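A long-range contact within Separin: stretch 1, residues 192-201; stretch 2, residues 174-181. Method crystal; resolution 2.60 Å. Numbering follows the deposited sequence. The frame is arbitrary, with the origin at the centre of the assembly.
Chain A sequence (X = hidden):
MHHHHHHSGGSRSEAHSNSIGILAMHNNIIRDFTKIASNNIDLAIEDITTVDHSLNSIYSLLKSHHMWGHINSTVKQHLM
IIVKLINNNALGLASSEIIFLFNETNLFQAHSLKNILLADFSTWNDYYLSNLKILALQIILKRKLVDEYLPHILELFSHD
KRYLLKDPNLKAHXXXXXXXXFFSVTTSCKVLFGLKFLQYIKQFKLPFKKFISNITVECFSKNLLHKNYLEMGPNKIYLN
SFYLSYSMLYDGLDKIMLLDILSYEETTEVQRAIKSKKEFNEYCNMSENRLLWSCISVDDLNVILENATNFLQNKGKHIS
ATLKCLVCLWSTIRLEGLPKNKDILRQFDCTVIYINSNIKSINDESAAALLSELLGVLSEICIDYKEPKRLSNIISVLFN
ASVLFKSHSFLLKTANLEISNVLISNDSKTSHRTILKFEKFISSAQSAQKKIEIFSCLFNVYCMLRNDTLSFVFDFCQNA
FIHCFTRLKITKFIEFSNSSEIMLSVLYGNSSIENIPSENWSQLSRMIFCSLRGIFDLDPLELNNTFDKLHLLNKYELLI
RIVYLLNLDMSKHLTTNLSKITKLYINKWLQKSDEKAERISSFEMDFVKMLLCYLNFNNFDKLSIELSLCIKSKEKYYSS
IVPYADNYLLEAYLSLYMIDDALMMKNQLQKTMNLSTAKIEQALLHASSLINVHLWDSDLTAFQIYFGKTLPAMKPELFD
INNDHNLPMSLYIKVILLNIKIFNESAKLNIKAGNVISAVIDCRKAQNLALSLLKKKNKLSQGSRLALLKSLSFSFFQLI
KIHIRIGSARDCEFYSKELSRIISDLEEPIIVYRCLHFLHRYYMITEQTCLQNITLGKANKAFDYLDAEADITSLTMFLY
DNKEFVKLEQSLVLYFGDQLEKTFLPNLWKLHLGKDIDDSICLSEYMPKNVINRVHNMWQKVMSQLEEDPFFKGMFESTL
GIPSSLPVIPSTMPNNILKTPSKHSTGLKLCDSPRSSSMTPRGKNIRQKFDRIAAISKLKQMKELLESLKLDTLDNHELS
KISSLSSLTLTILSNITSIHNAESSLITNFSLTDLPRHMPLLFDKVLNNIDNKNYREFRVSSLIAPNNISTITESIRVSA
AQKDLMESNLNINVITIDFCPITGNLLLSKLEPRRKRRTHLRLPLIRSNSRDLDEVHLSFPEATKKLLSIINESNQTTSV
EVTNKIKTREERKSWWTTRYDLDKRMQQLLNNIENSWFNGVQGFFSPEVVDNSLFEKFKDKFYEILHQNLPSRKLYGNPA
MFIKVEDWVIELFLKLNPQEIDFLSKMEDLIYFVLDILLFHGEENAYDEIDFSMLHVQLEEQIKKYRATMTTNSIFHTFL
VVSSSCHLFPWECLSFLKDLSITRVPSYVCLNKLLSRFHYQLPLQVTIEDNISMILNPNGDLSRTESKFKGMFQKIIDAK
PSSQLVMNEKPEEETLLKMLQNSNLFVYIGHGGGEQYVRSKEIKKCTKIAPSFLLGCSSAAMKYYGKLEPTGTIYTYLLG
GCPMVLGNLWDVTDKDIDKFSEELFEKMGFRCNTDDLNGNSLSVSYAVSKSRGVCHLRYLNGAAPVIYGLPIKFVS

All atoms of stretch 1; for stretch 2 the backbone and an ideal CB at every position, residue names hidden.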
# COMPACT_ATOMS: atom_id res chain seq x y z
N LEU A 192 70.61 -27.42 29.00
CA LEU A 192 69.42 -26.94 28.28
C LEU A 192 69.19 -25.45 28.47
O LEU A 192 68.96 -24.72 27.50
CB LEU A 192 68.19 -27.71 28.73
CG LEU A 192 68.17 -29.16 28.24
CD1 LEU A 192 66.88 -29.85 28.64
CD2 LEU A 192 68.37 -29.19 26.74
N PHE A 193 69.27 -25.01 29.72
CA PHE A 193 69.19 -23.59 30.02
C PHE A 193 70.35 -22.82 29.39
O PHE A 193 70.12 -21.81 28.71
CB PHE A 193 69.16 -23.37 31.53
CG PHE A 193 67.85 -23.77 32.15
CD1 PHE A 193 67.63 -25.07 32.57
CD2 PHE A 193 66.83 -22.84 32.30
CE1 PHE A 193 66.41 -25.44 33.14
CE2 PHE A 193 65.61 -23.21 32.87
CZ PHE A 193 65.41 -24.51 33.29
N GLY A 194 71.58 -23.30 29.61
CA GLY A 194 72.76 -22.75 28.96
C GLY A 194 72.56 -22.52 27.46
O GLY A 194 72.72 -21.40 26.97
N LEU A 195 72.19 -23.57 26.75
CA LEU A 195 71.93 -23.49 25.31
C LEU A 195 70.93 -22.38 24.97
O LEU A 195 71.16 -21.59 24.04
CB LEU A 195 71.40 -24.83 24.79
CG LEU A 195 72.39 -26.00 24.67
CD1 LEU A 195 71.66 -27.33 24.65
CD2 LEU A 195 73.22 -25.85 23.41
N LYS A 196 69.83 -22.32 25.72
CA LYS A 196 68.80 -21.32 25.47
C LYS A 196 69.30 -19.90 25.74
O LYS A 196 69.01 -18.98 24.97
CB LYS A 196 67.56 -21.60 26.34
CG LYS A 196 66.41 -20.61 26.11
CD LYS A 196 65.94 -20.64 24.67
CE LYS A 196 65.37 -21.99 24.29
NZ LYS A 196 64.82 -22.00 22.90
N PHE A 197 70.06 -19.74 26.82
CA PHE A 197 70.59 -18.44 27.24
C PHE A 197 71.58 -17.87 26.23
O PHE A 197 71.56 -16.66 25.95
CB PHE A 197 71.25 -18.54 28.61
CG PHE A 197 72.17 -17.39 28.94
CD1 PHE A 197 71.67 -16.19 29.41
CD2 PHE A 197 73.55 -17.52 28.78
CE1 PHE A 197 72.52 -15.14 29.71
CE2 PHE A 197 74.39 -16.47 29.07
CZ PHE A 197 73.88 -15.28 29.54
N LEU A 198 72.46 -18.72 25.72
CA LEU A 198 73.40 -18.30 24.67
C LEU A 198 72.60 -17.90 23.44
O LEU A 198 72.85 -16.84 22.86
CB LEU A 198 74.40 -19.42 24.33
CG LEU A 198 75.36 -19.81 25.46
CD1 LEU A 198 76.40 -20.83 25.00
CD2 LEU A 198 76.04 -18.58 26.04
N GLN A 199 71.65 -18.74 23.06
CA GLN A 199 70.80 -18.46 21.91
C GLN A 199 70.13 -17.09 22.03
O GLN A 199 70.18 -16.30 21.09
CB GLN A 199 69.74 -19.56 21.75
CG GLN A 199 68.66 -19.25 20.73
CD GLN A 199 67.37 -20.01 21.00
OE1 GLN A 199 67.36 -21.01 21.72
NE2 GLN A 199 66.27 -19.53 20.43
N TYR A 200 69.55 -16.79 23.19
CA TYR A 200 68.81 -15.53 23.35
C TYR A 200 69.74 -14.33 23.22
O TYR A 200 69.42 -13.37 22.52
CB TYR A 200 68.08 -15.49 24.70
CG TYR A 200 66.73 -16.20 24.72
CD1 TYR A 200 66.24 -16.81 23.58
CD2 TYR A 200 65.97 -16.26 25.88
CE1 TYR A 200 65.01 -17.46 23.59
CE2 TYR A 200 64.75 -16.91 25.90
CZ TYR A 200 64.28 -17.51 24.75
OH TYR A 200 63.06 -18.16 24.76
N ILE A 201 70.88 -14.39 23.90
CA ILE A 201 71.86 -13.32 23.88
C ILE A 201 72.37 -13.00 22.46
O ILE A 201 72.62 -11.83 22.13
CB ILE A 201 73.03 -13.65 24.82
CG1 ILE A 201 72.63 -13.33 26.26
CG2 ILE A 201 74.28 -12.91 24.42
CD1 ILE A 201 73.78 -12.95 27.15
N UNK A 174 65.19 -8.85 30.51
CA UNK A 174 64.46 -9.51 31.60
C UNK A 174 64.36 -11.02 31.39
O UNK A 174 64.85 -11.79 32.22
CB UNK A 174 63.06 -8.91 31.73
N UNK A 175 63.73 -11.42 30.29
CA UNK A 175 63.54 -12.84 29.97
C UNK A 175 64.86 -13.64 29.95
O UNK A 175 64.93 -14.75 30.47
CB UNK A 175 62.85 -12.97 28.61
N UNK A 176 65.90 -13.07 29.34
CA UNK A 176 67.13 -13.81 29.17
C UNK A 176 67.88 -13.86 30.49
O UNK A 176 68.59 -14.82 30.79
CB UNK A 176 68.00 -13.18 28.07
N UNK A 177 67.71 -12.81 31.30
CA UNK A 177 68.25 -12.81 32.65
C UNK A 177 67.55 -13.87 33.49
O UNK A 177 68.18 -14.55 34.30
CB UNK A 177 68.10 -11.43 33.29
N UNK A 178 66.24 -14.01 33.28
CA UNK A 178 65.45 -15.02 33.97
C UNK A 178 65.98 -16.41 33.65
O UNK A 178 66.04 -17.27 34.53
CB UNK A 178 63.97 -14.91 33.58
N UNK A 179 66.41 -16.61 32.41
CA UNK A 179 66.97 -17.88 31.95
C UNK A 179 68.30 -18.24 32.64
O UNK A 179 68.51 -19.39 33.05
CB UNK A 179 67.18 -17.82 30.44
N UNK A 180 69.17 -17.26 32.75
CA UNK A 180 70.44 -17.45 33.37
C UNK A 180 70.24 -17.80 34.81
O UNK A 180 70.91 -18.66 35.34
CB UNK A 180 71.32 -16.21 33.22
N UNK A 181 69.29 -17.14 35.44
CA UNK A 181 69.05 -17.42 36.84
C UNK A 181 68.45 -18.80 37.05
O UNK A 181 68.67 -19.42 38.06
CB UNK A 181 68.13 -16.35 37.44

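Two helices pack nearly antiparallel here, their N-to-C directions 156° apart and their axes 9.1 Å apart at closest approach. All eight positions of stretch 2 have helical backbone angles, so the first rule is to avoid residues that break helices; the rest depends on where each CB points.

Position 174 is out of reach of stretch 1, with nothing of it within 5.5 Å of the ideal CB. This contact sets no demand on size or polarity; the residue is A174.

Position 175 points toward stretch 1, but its ideal CB is still 5.2 Å from Y200 CE2. An apolar chain of some length, such as leucine, isoleucine or methionine, could bridge that gap to the ring. It is L175, with chi1 t and chi2 p, and its CD2 comes 3.7 Å from Y200 CE2.

Position 176 also points toward stretch 1 and is closer, its ideal CB 4.1 Å from Y200 CB and 4.9 Å from F197 CD1. A small or beta-branched residue suits this: alanine, serine, threonine or valine. T176 places its CG2 3.5 Å from Y200 CB, while its OG1 finds a hydrogen bond just outside the stretch. Its backbone contributes too: T176 O lies at the edge of the F197 ring, 3.6 Å from F197 CD1.

Position 177 points away, so a long or polar chain costs this contact nothing. K177 runs out fully extended and is hydrogen-bonded elsewhere in the structure. Position 178 is out of reach and equally unconstrained from this side; it is I178.

Position 179 is the centre of the interface. The CA atom of residue 179 and F197 CA are 6.0 Å apart, the nearest pair in the register, and the CB at 179 points into a hollow lined by F193, K196, F197 and Y200. The aliphatic part of K196 offers carbon here, so a compact apolar knob is wanted, with valine, isoleucine or alanine all plausible. V179 fills the hole: CG1 lies 3.7 Å from both F197 CB and F193 O, and CG2 lies 4.1 Å from Y200 CE2.

Position 180 points sideways, yet its ideal CB is only 3.8 Å from F197 CD1. A flexible aliphatic chain, leucine or methionine, could lie along that ring. L180 does so, with CD1 4.1 Å from the F197 ring centroid and 9° off the normal, a CH-pi contact over one face.

Position 181 points away, leaving room for small or polar choices. S181 turns back on its own helix, its OG donating to I178 O at 3.2 Å.

Stretch 2, residues 174-181: ALTKIVLS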
# COMPACT_ATOMS: atom_id res chain seq x y z
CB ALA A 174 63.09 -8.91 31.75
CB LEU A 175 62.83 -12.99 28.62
CG LEU A 175 62.67 -14.42 28.11
CD1 LEU A 175 61.77 -15.23 29.01
CD2 LEU A 175 62.15 -14.46 26.69
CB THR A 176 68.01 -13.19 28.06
OG1 THR A 176 68.66 -12.02 28.56
CG2 THR A 176 67.18 -12.82 26.83
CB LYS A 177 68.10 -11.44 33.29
CG LYS A 177 68.85 -11.28 34.58
CD LYS A 177 68.56 -9.96 35.24
CE LYS A 177 69.42 -9.82 36.49
NZ LYS A 177 68.98 -8.69 37.35
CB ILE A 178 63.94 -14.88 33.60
CG1 ILE A 178 63.26 -13.89 34.53
CG2 ILE A 178 63.23 -16.20 33.69
CD1 ILE A 178 63.33 -14.27 36.00
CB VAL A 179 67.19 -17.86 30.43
CG1 VAL A 179 67.88 -19.13 29.96
CG2 VAL A 179 65.86 -17.69 29.73
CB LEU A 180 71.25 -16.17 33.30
CG LEU A 180 72.56 -16.28 34.06
CD1 LEU A 180 73.51 -17.11 33.23
CD2 LEU A 180 73.13 -14.91 34.34
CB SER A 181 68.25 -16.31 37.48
OG SER A 181 66.90 -16.65 37.52
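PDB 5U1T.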